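Long-range contacts in putative esterase MT1895 (Mycobacterium tuberculosis, PDB 3S4K), which is a putative esterase of the PaaI thioesterase family that probably hydrolyses acyl-CoA thioesters, perhaps 1,4-dihydroxy-2-naphthoyl-CoA: residues L25-T30 with C60-S65; I66-A71 with V135-L140; T105-H110 with L117-I122. All coordinates share one frame; numbering follows the deposited sequence.

Overall arrangement
From the N terminus, the short helix 20-25 leads into strand 28-33, and contact 1 closes the first loop by laying L25-T30 against C60-S65 of helix 56-75. Contact 2 opens just after it, on the next turns of the same helix, and closes only at V135-L140 in the last strand. Contact 3 lies wholly within the span of contact 2 and closes the short hairpin between strands 100-108 and 115-123. The helix is thus held by the N-terminal segment in contact 1 and by the sheet in contact 2. Contacts 2 and 3 meet where A70 and A71 pack on W118. Contacts 1 and 3 meet where M62 and I63 touch I122.

Contact 1. Residues L25-T30 with C60-S65; sequences LGLQFT and CAMIES
L25 starts the contact at the end of the short helix 20-25. Its CD1 touches A61 CB at 3.7 Å. F21 of the second subunit packs on L25 as well, so the dimer interface is close by. G26 has positive phi and is the C-prime residue of a Schellman motif, in which L27 N hydrogen-bonds to D22 O. The chain then turns toward strand 28-33. L27 sends both methyls to the long helix. With CG anti to the backbone N (chi1 -170°), the branch is directed at the helix. CD1 meets M62 CE at 3.8 Å in one of the two conformers of M62, and CD2 lies 3.6 Å from S65 CB. The helix is the central one of the hotdog fold, as in the PaaI thioesterase family. L27 and F29 also touch A39 of strand 36-43, and A61 packs on H55 of the second subunit. In one of its two conformers, S65 OG hydrogen-bonds to D22 OD1 and to H55 NE2 of the second subunit. F29 comes last. Its CB does not point at the helix, but the ring extends toward it, and CZ sits 3.8 Å from S65 O. That oxygen lies at the ring edge, in the plane of the ring.

Contact 2. Residues I66-A71 with V135-L140; sequences IASMAA and VRLQNL
A67 and V135 meet through their CB atoms, 3.6 Å apart. V135 has CG1 anti to the backbone N (chi1 -178°), which leaves CG2 beside that N. CG2 lies 3.7 Å from A67 CB and CG1 is slightly farther, so the alanine methyl is met by CB and both branches of the valine. Two residues on, L137 supplies the other half of the contact. Its CG is anti to the carbonyl carbon, while chi2 of 101° lies away from the usual staggered values. CD1 lies nearest A71 CB, at 4.0 Å. CD2 turns mainly to S68, 3.7 Å from S68 OG, and also approaches S68 CA. This is a van der Waals contact for the serine oxygen, whose hydrogen bond is made to E64 O one turn earlier in the helix. No hydrogen bond crosses the contact. With alanines at A67 and A71, only CB atoms face the strand at these two positions. The axes of the two segments are 9.0 Å apart at closest approach and cross at -40°. W118 of the neighbouring strand packs on both alanines. Here the long helix 56-75 lies against the antiparallel sheet that curls around it, the arrangement that defines the hotdog fold of PaaI-type thioesterases.

Contact 3. Residues T105-H110 with L117-I122; sequences TAEPLH and LWLVTI
P108 lies over the W118 indole. P108 CB is 3.9 Å from the centroid of the six-membered ring and nearly above it, 17° off the normal, a CH-pi contact. P108 CD touches W118 CZ3 at 3.7 Å. A106 CB joins W118 and V120 on the same face of the sheet. At the corner, L109 lays CD1 against L119 CB and L117 CD2, residues of the other face. E107 and L119 run side by side, and E107 OE2 comes 3.7 Å from L119 CD2.

The backbones set this order. E107 and L119 exchange a pair of straight hydrogen bonds, each 2.8 Å between N and O, with N-H...O angles of 164° and 165°. T105 and T121 form the next hydrogen-bonded pair. Beyond P108 the register slips by one residue in a classic beta bulge. L109 N and H110 N both give their hydrogens to L117 O, and H110 N approaches in the carbonyl plane, on a lone pair. L117 N returns a bond to H110 O. The bulge marks a corner in the chain just before the short strand 110-111. These antiparallel strands belong to the curled sheet of the hotdog fold.

A water lies near the T105 end. It donates to T105 O and, at 2.6 Å, to E107 OE2. It also bonds to T121 OG1, so it links both strands.

Farther out, W118 NE1 hydrogen-bonds to Q116 OE1. A70 of helix 56-75 packs on the indole, and I66 of that helix touches A106.

Contact 1. Residues L25-T30 with C60-S65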
ATOM      1  N   LEU A  25       8.947   6.370  -5.964  1.00 12.05           N
ATOM      2  CA  LEU A  25       8.732   6.802  -4.602  1.00 12.26           C
ATOM      3  C   LEU A  25       9.857   7.684  -4.082  1.00 12.08           C
ATOM      4  O   LEU A  25       9.641   8.430  -3.147  1.00 12.23           O
ATOM      5  CB  LEU A  25       8.599   5.605  -3.655  1.00 12.48           C
ATOM      6  CG  LEU A  25       7.427   4.649  -3.876  1.00 14.05           C
ATOM      7  CD1 LEU A  25       7.513   3.423  -2.944  1.00 14.39           C
ATOM      8  CD2 LEU A  25       6.107   5.368  -3.671  1.00 16.83           C
ATOM      9  N   GLY A  26      11.051   7.557  -4.654  1.00 11.33           N
ATOM     10  CA  GLY A  26      12.254   8.190  -4.096  1.00 11.35           C
ATOM     11  C   GLY A  26      12.845   7.407  -2.926  1.00 10.46           C
ATOM     12  O   GLY A  26      13.565   7.968  -2.094  1.00 11.01           O
ATOM     13  N   LEU A  27      12.554   6.109  -2.877  1.00 10.18           N
ATOM     14  CA  LEU A  27      12.959   5.264  -1.755  1.00 10.01           C
ATOM     15  C   LEU A  27      14.417   4.859  -1.928  1.00 10.58           C
ATOM     16  O   LEU A  27      14.783   4.273  -2.956  1.00 12.21           O
ATOM     17  CB  LEU A  27      12.066   4.010  -1.664  1.00  9.47           C
ATOM     18  CG  LEU A  27      12.222   3.154  -0.402  1.00  9.29           C
ATOM     19  CD1 LEU A  27      11.900   3.921   0.875  1.00  9.80           C
ATOM     20  CD2 LEU A  27      11.372   1.873  -0.497  1.00 11.49           C
ATOM     21  N   GLN A  28      15.233   5.130  -0.914  1.00 10.67           N
ATOM     22  CA  GLN A  28      16.672   4.830  -0.931  1.00 11.62           C
ATOM     23  C   GLN A  28      17.026   3.978   0.288  1.00 10.13           C
ATOM     24  O   GLN A  28      16.741   4.383   1.410  1.00 10.44           O
ATOM     25  CB  GLN A  28      17.469   6.135  -0.914  1.00 12.43           C
ATOM     26  CG  GLN A  28      17.380   6.890  -2.227  1.00 18.04           C
ATOM     27  CD  GLN A  28      18.199   8.170  -2.241  1.00 23.82           C
ATOM     28  OE1 GLN A  28      18.770   8.585  -1.226  1.00 29.42           O
ATOM     29  NE2 GLN A  28      18.266   8.801  -3.403  1.00 28.49           N
ATOM     30  N   PHE A  29      17.607   2.796   0.067  1.00  9.54           N
ATOM     31  CA  PHE A  29      17.952   1.900   1.198  1.00  8.12           C
ATOM     32  C   PHE A  29      19.276   2.305   1.790  1.00  8.79           C
ATOM     33  O   PHE A  29      20.215   2.682   1.053  1.00  8.30           O
ATOM     34  CB  PHE A  29      18.060   0.435   0.786  1.00  8.68           C
ATOM     35  CG  PHE A  29      16.757  -0.245   0.649  1.00  8.92           C
ATOM     36  CD1 PHE A  29      15.928   0.061  -0.414  1.00 11.80           C
ATOM     37  CD2 PHE A  29      16.340  -1.187   1.588  1.00  9.39           C
ATOM     38  CE1 PHE A  29      14.708  -0.563  -0.546  1.00 12.31           C
ATOM     39  CE2 PHE A  29      15.143  -1.804   1.464  1.00 10.91           C
ATOM     40  CZ  PHE A  29      14.305  -1.490   0.385  1.00 11.22           C
ATOM     41  N   THR A  30      19.333   2.235   3.119  1.00  8.20           N
ATOM     42  CA  THR A  30      20.554   2.512   3.882  1.00  8.71           C
ATOM     43  C   THR A  30      21.173   1.269   4.517  1.00  8.65           C
ATOM     44  O   THR A  30      22.383   1.240   4.780  1.00  8.28           O
ATOM     45  CB  THR A  30      20.300   3.547   4.987  1.00  9.19           C
ATOM     46  OG1 THR A  30      19.220   3.133   5.851  1.00  8.46           O
ATOM     47  CG2 THR A  30      19.989   4.877   4.379  1.00  9.41           C
ATOM     48  N   CYS A  60       2.142   2.171   2.675  1.00  6.77           N
ATOM     49  CA  CYS A  60       1.963   0.773   2.261  1.00  7.08           C
ATOM     50  C   CYS A  60       3.088   0.264   1.366  1.00  6.54           C
ATOM     51  O   CYS A  60       3.621  -0.814   1.571  1.00  5.55           O
ATOM     52  CB  CYS A  60       0.643   0.608   1.559  1.00  7.62           C
ATOM     53  SG  CYS A  60      -0.792   0.889   2.592  1.00 10.54           S
ATOM     54  N   ALA A  61       3.451   1.059   0.367  1.00  6.52           N
ATOM     55  CA  ALA A  61       4.451   0.662  -0.600  1.00  6.73           C
ATOM     56  C   ALA A  61       5.852   0.584  -0.007  1.00  7.25           C
ATOM     57  O   ALA A  61       6.627  -0.340  -0.268  1.00  6.94           O
ATOM     58  CB  ALA A  61       4.420   1.645  -1.801  1.00  7.42           C
ATOM     59  N   MET A  62       6.171   1.578   0.806  1.00  8.40           N
ATOM     60  CA  MET A  62       7.435   1.628   1.555  0.50  8.26           C
ATOM     61  C   MET A  62       7.595   0.382   2.409  1.00  8.13           C
ATOM     62  O   MET A  62       8.641  -0.292   2.403  1.00  7.24           O
ATOM     63  CB  MET A  62       7.457   2.824   2.510  0.50  9.07           C
ATOM     64  CG  MET A  62       7.974   4.123   1.954  0.50 10.14           C
ATOM     65  SD  MET A  62       8.313   5.253   3.336  0.50 13.44           S
ATOM     66  CE  MET A  62       9.849   4.632   4.011  0.50 10.54           C
ATOM     67  N   ILE A  63       6.545   0.075   3.152  1.00  7.16           N
ATOM     68  CA  ILE A  63       6.505  -1.082   4.036  1.00  6.86           C
ATOM     69  C   ILE A  63       6.699  -2.347   3.206  1.00  7.21           C
ATOM     70  O   ILE A  63       7.487  -3.206   3.555  1.00  6.80           O
ATOM     71  CB  ILE A  63       5.191  -1.057   4.868  1.00  6.29           C
ATOM     72  CG1 ILE A  63       5.319  -0.005   5.965  1.00  7.87           C
ATOM     73  CG2 ILE A  63       4.797  -2.470   5.438  1.00  6.31           C
ATOM     74  CD1 ILE A  63       3.996   0.508   6.490  1.00  9.44           C
ATOM     75  N   GLU A  64       6.035  -2.425   2.062  1.00  6.46           N
ATOM     76  CA  GLU A  64       6.156  -3.604   1.194  1.00  7.54           C
ATOM     77  C   GLU A  64       7.589  -3.812   0.695  1.00  7.81           C
ATOM     78  O   GLU A  64       8.135  -4.930   0.761  1.00  7.84           O
ATOM     79  CB  GLU A  64       5.173  -3.470   0.022  1.00  7.63           C
ATOM     80  CG  GLU A  64       5.127  -4.680  -0.919  1.00  9.87           C
ATOM     81  CD  GLU A  64       4.396  -5.874  -0.347  1.00 13.16           C
ATOM     82  OE1 GLU A  64       3.773  -5.754   0.733  1.00 10.22           O
ATOM     83  OE2 GLU A  64       4.447  -6.952  -1.002  1.00 17.73           O
ATOM     84  N   SER A  65       8.211  -2.729   0.225  1.00  8.55           N
ATOM     85  CA  SER A  65       9.572  -2.767  -0.301  0.50  8.19           C
ATOM     86  C   SER A  65      10.596  -3.169   0.752  1.00  7.96           C
ATOM     87  O   SER A  65      11.438  -4.037   0.531  1.00  7.58           O
ATOM     88  CB  SER A  65       9.971  -1.399  -0.867  0.50  8.45           C
ATOM     89  OG  SER A  65       9.413  -1.199  -2.149  0.50  8.73           O
TER

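Contact 2. Residues I66-A71 with V135-L140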
ATOM      1  N   ILE A  66      10.549  -2.516   1.894  1.00  7.45           N
ATOM      2  CA  ILE A  66      11.588  -2.741   2.921  1.00  6.72           C
ATOM      3  C   ILE A  66      11.496  -4.176   3.436  1.00  7.69           C
ATOM      4  O   ILE A  66      12.502  -4.881   3.554  1.00  7.69           O
ATOM      5  CB  ILE A  66      11.507  -1.682   4.061  1.00  7.80           C
ATOM      6  CG1 ILE A  66      11.687  -0.275   3.484  1.00  6.64           C
ATOM      7  CG2 ILE A  66      12.637  -1.937   5.117  1.00  5.52           C
ATOM      8  CD1 ILE A  66      11.448   0.894   4.473  1.00  9.00           C
ATOM      9  N   ALA A  67      10.279  -4.631   3.721  1.00  7.96           N
ATOM     10  CA  ALA A  67      10.027  -6.009   4.142  1.00  8.43           C
ATOM     11  C   ALA A  67      10.459  -7.048   3.103  1.00  8.50           C
ATOM     12  O   ALA A  67      11.097  -8.058   3.440  1.00  8.86           O
ATOM     13  CB  ALA A  67       8.539  -6.189   4.472  1.00  8.74           C
ATOM     14  N   SER A  68      10.080  -6.838   1.841  1.00  8.73           N
ATOM     15  CA  SER A  68      10.418  -7.811   0.808  1.00  9.03           C
ATOM     16  C   SER A  68      11.919  -7.917   0.608  1.00  8.59           C
ATOM     17  O   SER A  68      12.421  -9.015   0.400  1.00  8.31           O
ATOM     18  CB  SER A  68       9.733  -7.498  -0.529  1.00  9.61           C
ATOM     19  OG  SER A  68       8.349  -7.290  -0.350  1.00 13.01           O
ATOM     20  N   MET A  69      12.656  -6.797   0.701  1.00  7.86           N
ATOM     21  CA  MET A  69      14.102  -6.855   0.489  1.00  8.16           C
ATOM     22  C   MET A  69      14.790  -7.555   1.673  1.00  7.62           C
ATOM     23  O   MET A  69      15.692  -8.381   1.474  1.00  7.31           O
ATOM     24  CB  MET A  69      14.691  -5.458   0.241  1.00  8.93           C
ATOM     25  CG  MET A  69      14.194  -4.813  -1.053  1.00 11.51           C
ATOM     26  SD  MET A  69      14.621  -5.730  -2.559  1.00 19.18           S
ATOM     27  CE  MET A  69      16.337  -5.880  -2.266  1.00 15.13           C
ATOM     28  N   ALA A  70      14.330  -7.272   2.893  1.00  7.64           N
ATOM     29  CA  ALA A  70      14.827  -7.976   4.082  1.00  7.74           C
ATOM     30  C   ALA A  70      14.580  -9.489   3.919  1.00  7.62           C
ATOM     31  O   ALA A  70      15.456 -10.334   4.202  1.00  8.00           O
ATOM     32  CB  ALA A  70      14.147  -7.448   5.361  1.00  8.48           C
ATOM     33  N   ALA A  71      13.382  -9.824   3.456  1.00  7.36           N
ATOM     34  CA  ALA A  71      12.979 -11.229   3.317  1.00  7.94           C
ATOM     35  C   ALA A  71      13.838 -11.952   2.293  1.00  7.88           C
ATOM     36  O   ALA A  71      14.273 -13.078   2.510  1.00  8.54           O
ATOM     37  CB  ALA A  71      11.494 -11.325   2.978  1.00  7.25           C
ATOM     38  N   VAL A 135       4.133  -7.447   6.839  1.00  7.36           N
ATOM     39  CA  VAL A 135       4.085  -8.065   5.540  1.00  7.49           C
ATOM     40  C   VAL A 135       4.351  -9.557   5.657  1.00  6.53           C
ATOM     41  O   VAL A 135       5.365  -9.961   6.232  1.00  6.93           O
ATOM     42  CB  VAL A 135       5.113  -7.405   4.603  1.00  6.85           C
ATOM     43  CG1 VAL A 135       5.046  -8.014   3.196  1.00  9.09           C
ATOM     44  CG2 VAL A 135       4.896  -5.896   4.567  1.00  6.27           C
ATOM     45  N   ARG A 136       3.442 -10.351   5.088  1.00  6.25           N
ATOM     46  CA  ARG A 136       3.565 -11.805   5.050  1.00  7.47           C
ATOM     47  C   ARG A 136       4.009 -12.186   3.649  1.00  7.54           C
ATOM     48  O   ARG A 136       3.405 -11.733   2.663  1.00  7.78           O
ATOM     49  CB  ARG A 136       2.245 -12.460   5.409  1.00  7.12           C
ATOM     50  CG  ARG A 136       2.257 -13.996   5.333  1.00  7.37           C
ATOM     51  CD  ARG A 136       0.942 -14.566   5.761  1.00  9.54           C
ATOM     52  NE  ARG A 136       0.781 -14.482   7.208  1.00 11.68           N
ATOM     53  CZ  ARG A 136       1.329 -15.313   8.094  1.00 13.29           C
ATOM     54  NH1 ARG A 136       2.120 -16.316   7.720  1.00 12.40           N
ATOM     55  NH2 ARG A 136       1.128 -15.096   9.393  1.00 14.80           N
ATOM     56  N   LEU A 137       5.069 -12.992   3.569  1.00  7.51           N
ATOM     57  CA  LEU A 137       5.638 -13.417   2.300  1.00  8.41           C
ATOM     58  C   LEU A 137       5.706 -14.934   2.222  1.00  8.71           C
ATOM     59  O   LEU A 137       5.901 -15.600   3.225  1.00  8.55           O
ATOM     60  CB  LEU A 137       7.041 -12.831   2.113  1.00  8.33           C
ATOM     61  CG  LEU A 137       7.106 -11.299   2.085  1.00  8.56           C
ATOM     62  CD1 LEU A 137       7.569 -10.786   3.451  1.00  9.42           C
ATOM     63  CD2 LEU A 137       7.946 -10.753   0.885  1.00  9.96           C
ATOM     64  N   GLN A 138       5.576 -15.449   1.003  1.00  9.11           N
ATOM     65  CA  GLN A 138       5.896 -16.822   0.689  1.00  9.74           C
ATOM     66  C   GLN A 138       7.326 -16.939   0.192  1.00  9.72           C
ATOM     67  O   GLN A 138       7.760 -16.148  -0.652  1.00  9.69           O
ATOM     68  CB  GLN A 138       4.973 -17.321  -0.439  1.00 10.67           C
ATOM     69  CG  GLN A 138       3.834 -18.099   0.029  1.00 13.27           C
ATOM     70  CD  GLN A 138       3.004 -18.700  -1.110  1.00 14.47           C
ATOM     71  OE1 GLN A 138       3.476 -18.939  -2.241  1.00 18.36           O
ATOM     72  NE2 GLN A 138       1.764 -18.952  -0.803  1.00 13.07           N
ATOM     73  N   ASN A 139       8.055 -17.930   0.693  1.00  8.78           N
ATOM     74  CA  ASN A 139       9.345 -18.295   0.122  1.00  8.92           C
ATOM     75  C   ASN A 139       9.110 -19.226  -1.066  1.00  9.55           C
ATOM     76  O   ASN A 139       8.361 -20.172  -0.947  1.00 10.36           O
ATOM     77  CB  ASN A 139      10.196 -19.009   1.161  1.00  8.65           C
ATOM     78  CG  ASN A 139      10.535 -18.120   2.355  1.00 10.36           C
ATOM     79  OD1 ASN A 139      10.724 -16.903   2.210  1.00  9.56           O
ATOM     80  ND2 ASN A 139      10.609 -18.730   3.544  1.00 10.17           N
ATOM     81  N   LEU A 140       9.774 -18.960  -2.185  1.00  9.58           N
ATOM     82  CA  LEU A 140       9.640 -19.750  -3.402  1.00 10.94           C
ATOM     83  C   LEU A 140      10.964 -20.419  -3.668  1.00 11.64           C
ATOM     84  O   LEU A 140      12.001 -19.779  -3.564  1.00 11.88           O
ATOM     85  CB  LEU A 140       9.313 -18.838  -4.572  1.00 10.53           C
ATOM     86  CG  LEU A 140       8.022 -18.040  -4.450  1.00 11.68           C
ATOM     87  CD1 LEU A 140       7.943 -16.993  -5.583  1.00 14.37           C
ATOM     88  CD2 LEU A 140       6.809 -18.971  -4.453  1.00 13.69           C
TER

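Contact 3. Residues T105-H110 with L117-I122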
ATOM      1  N   THR A 105      12.171   0.973   9.171  1.00  8.22           N
ATOM      2  CA  THR A 105      13.005  -0.148   9.581  1.00  9.17           C
ATOM      3  C   THR A 105      12.163  -1.416   9.631  1.00  9.29           C
ATOM      4  O   THR A 105      11.097  -1.397  10.234  1.00  9.98           O
ATOM      5  CB  THR A 105      13.551   0.084  10.985  1.00  9.33           C
ATOM      6  OG1 THR A 105      14.397   1.236  10.995  1.00 13.26           O
ATOM      7  CG2 THR A 105      14.334  -1.134  11.482  1.00 10.88           C
ATOM      8  N   ALA A 106      12.670  -2.494   9.027  1.00  9.33           N
ATOM      9  CA  ALA A 106      12.047  -3.820   9.086  1.00  9.17           C
ATOM     10  C   ALA A 106      12.745  -4.665  10.145  1.00  9.30           C
ATOM     11  O   ALA A 106      13.980  -4.702  10.180  1.00  9.17           O
ATOM     12  CB  ALA A 106      12.106  -4.532   7.757  1.00  9.95           C
ATOM     13  N   GLU A 107      11.938  -5.313  10.987  1.00  9.12           N
ATOM     14  CA  GLU A 107      12.367  -6.292  12.005  1.00 10.41           C
ATOM     15  C   GLU A 107      11.609  -7.580  11.766  1.00  9.19           C
ATOM     16  O   GLU A 107      10.444  -7.547  11.387  1.00  8.90           O
ATOM     17  CB  GLU A 107      11.946  -5.874  13.408  1.00 11.22           C
ATOM     18  CG  GLU A 107      12.388  -4.592  13.952  1.00 16.63           C
ATOM     19  CD  GLU A 107      11.527  -4.266  15.158  1.00 20.39           C
ATOM     20  OE1 GLU A 107      11.536  -5.065  16.138  1.00 24.61           O
ATOM     21  OE2 GLU A 107      10.770  -3.290  15.083  1.00 20.68           O
ATOM     22  N   PRO A 108      12.237  -8.735  12.021  1.00  8.65           N
ATOM     23  CA  PRO A 108      11.594  -9.996  11.766  1.00  8.92           C
ATOM     24  C   PRO A 108      10.642 -10.459  12.871  1.00  9.30           C
ATOM     25  O   PRO A 108      10.959 -10.359  14.064  1.00 10.10           O
ATOM     26  CB  PRO A 108      12.772 -10.950  11.631  1.00  9.82           C
ATOM     27  CG  PRO A 108      13.790 -10.398  12.562  1.00  8.88           C
ATOM     28  CD  PRO A 108      13.625  -8.906  12.477  1.00  9.82           C
ATOM     29  N   LEU A 109       9.467 -10.929  12.458  1.00  8.76           N
ATOM     30  CA  LEU A 109       8.523 -11.577  13.358  1.00  9.52           C
ATOM     31  C   LEU A 109       8.522 -13.095  13.238  1.00 10.04           C
ATOM     32  O   LEU A 109       8.350 -13.779  14.247  1.00 10.75           O
ATOM     33  CB  LEU A 109       7.101 -11.039  13.131  1.00  9.01           C
ATOM     34  CG  LEU A 109       6.967  -9.516  13.272  1.00  9.12           C
ATOM     35  CD1 LEU A 109       5.500  -9.080  13.037  1.00  9.72           C
ATOM     36  CD2 LEU A 109       7.443  -9.028  14.635  1.00 12.38           C
ATOM     37  N   HIS A 110       8.657 -13.611  12.018  1.00  9.29           N
ATOM     38  CA  HIS A 110       8.728 -15.054  11.766  1.00  9.70           C
ATOM     39  C   HIS A 110       9.531 -15.278  10.506  1.00 10.54           C
ATOM     40  O   HIS A 110       9.316 -14.600   9.503  1.00 10.09           O
ATOM     41  CB  HIS A 110       7.343 -15.691  11.578  1.00  9.90           C
ATOM     42  CG  HIS A 110       7.415 -17.115  11.108  1.00 10.60           C
ATOM     43  ND1 HIS A 110       7.751 -18.150  11.957  1.00 12.12           N
ATOM     44  CD2 HIS A 110       7.266 -17.668   9.877  1.00 12.44           C
ATOM     45  CE1 HIS A 110       7.772 -19.282  11.274  1.00 11.08           C
ATOM     46  NE2 HIS A 110       7.491 -19.018  10.006  1.00 12.17           N
ATOM     47  N   LEU A 117       7.306 -13.333   8.055  1.00  6.55           N
ATOM     48  CA  LEU A 117       6.491 -12.243   8.512  1.00  7.35           C
ATOM     49  C   LEU A 117       7.444 -11.157   9.041  1.00  7.19           C
ATOM     50  O   LEU A 117       8.261 -11.422   9.945  1.00  7.66           O
ATOM     51  CB  LEU A 117       5.480 -12.751   9.559  1.00  7.67           C
ATOM     52  CG  LEU A 117       4.452 -11.731  10.049  1.00  9.53           C
ATOM     53  CD1 LEU A 117       3.472 -11.382   8.955  1.00 12.91           C
ATOM     54  CD2 LEU A 117       3.724 -12.199  11.310  1.00  8.74           C
ATOM     55  N   TRP A 118       7.352  -9.943   8.487  1.00  6.73           N
ATOM     56  CA  TRP A 118       8.212  -8.813   8.845  1.00  6.65           C
ATOM     57  C   TRP A 118       7.382  -7.614   9.313  1.00  6.61           C
ATOM     58  O   TRP A 118       6.312  -7.355   8.766  1.00  6.85           O
ATOM     59  CB  TRP A 118       9.070  -8.356   7.656  1.00  7.69           C
ATOM     60  CG  TRP A 118      10.160  -9.349   7.325  1.00  4.82           C
ATOM     61  CD1 TRP A 118      10.044 -10.465   6.579  1.00  7.72           C
ATOM     62  CD2 TRP A 118      11.523  -9.294   7.754  1.00  6.23           C
ATOM     63  NE1 TRP A 118      11.251 -11.120   6.491  1.00 10.18           N
ATOM     64  CE2 TRP A 118      12.176 -10.432   7.227  1.00  7.96           C
ATOM     65  CE3 TRP A 118      12.253  -8.403   8.544  1.00  8.10           C
ATOM     66  CZ2 TRP A 118      13.537 -10.683   7.444  1.00  8.55           C
ATOM     67  CZ3 TRP A 118      13.585  -8.676   8.784  1.00  7.98           C
ATOM     68  CH2 TRP A 118      14.217  -9.800   8.226  1.00  7.21           C
ATOM     69  N   LEU A 119       7.876  -6.906  10.336  1.00  5.93           N
ATOM     70  CA  LEU A 119       7.295  -5.650  10.828  1.00  5.81           C
ATOM     71  C   LEU A 119       8.130  -4.476  10.308  1.00  6.58           C
ATOM     72  O   LEU A 119       9.363  -4.478  10.422  1.00  7.34           O
ATOM     73  CB  LEU A 119       7.326  -5.614  12.357  1.00  7.12           C
ATOM     74  CG  LEU A 119       7.050  -4.261  12.995  1.00  7.83           C
ATOM     75  CD1 LEU A 119       5.612  -3.871  12.725  1.00  8.86           C
ATOM     76  CD2 LEU A 119       7.301  -4.334  14.509  1.00  9.58           C
ATOM     77  N   VAL A 120       7.457  -3.471   9.760  1.00  5.90           N
ATOM     78  CA  VAL A 120       8.118  -2.258   9.302  1.00  5.94           C
ATOM     79  C   VAL A 120       7.457  -1.071   9.977  1.00  6.11           C
ATOM     80  O   VAL A 120       6.223  -0.934   9.943  1.00  7.09           O
ATOM     81  CB  VAL A 120       8.014  -2.100   7.781  1.00  6.13           C
ATOM     82  CG1 VAL A 120       8.781  -0.847   7.316  1.00  7.52           C
ATOM     83  CG2 VAL A 120       8.495  -3.378   7.071  1.00  6.96           C
ATOM     84  N   THR A 121       8.283  -0.216  10.581  1.00  6.41           N
ATOM     85  CA  THR A 121       7.817   0.977  11.299  1.00  6.19           C
ATOM     86  C   THR A 121       8.391   2.194  10.585  1.00  6.32           C
ATOM     87  O   THR A 121       9.611   2.291  10.377  1.00  7.07           O
ATOM     88  CB  THR A 121       8.245   0.973  12.791  1.00  6.54           C
ATOM     89  OG1 THR A 121       7.859  -0.271  13.389  1.00  5.91           O
ATOM     90  CG2 THR A 121       7.629   2.173  13.582  1.00  8.32           C
ATOM     91  N   ILE A 122       7.515   3.139  10.257  1.00  5.92           N
ATOM     92  CA  ILE A 122       7.905   4.369   9.569  0.50  6.65           C
ATOM     93  C   ILE A 122       7.812   5.549  10.522  1.00  6.81           C
ATOM     94  O   ILE A 122       6.764   5.774  11.127  1.00  7.36           O
ATOM     95  CB  ILE A 122       6.993   4.662   8.369  0.50  6.69           C
ATOM     96  CG1 ILE A 122       6.812   3.400   7.519  0.50  7.95           C
ATOM     97  CG2 ILE A 122       7.572   5.780   7.548  0.50  7.46           C
ATOM     98  CD1 ILE A 122       6.454   3.695   6.071  0.50  7.12           C
TER
HETATM   99  O   HOH W   1      10.054  -1.981  12.926  1.00 10.99           O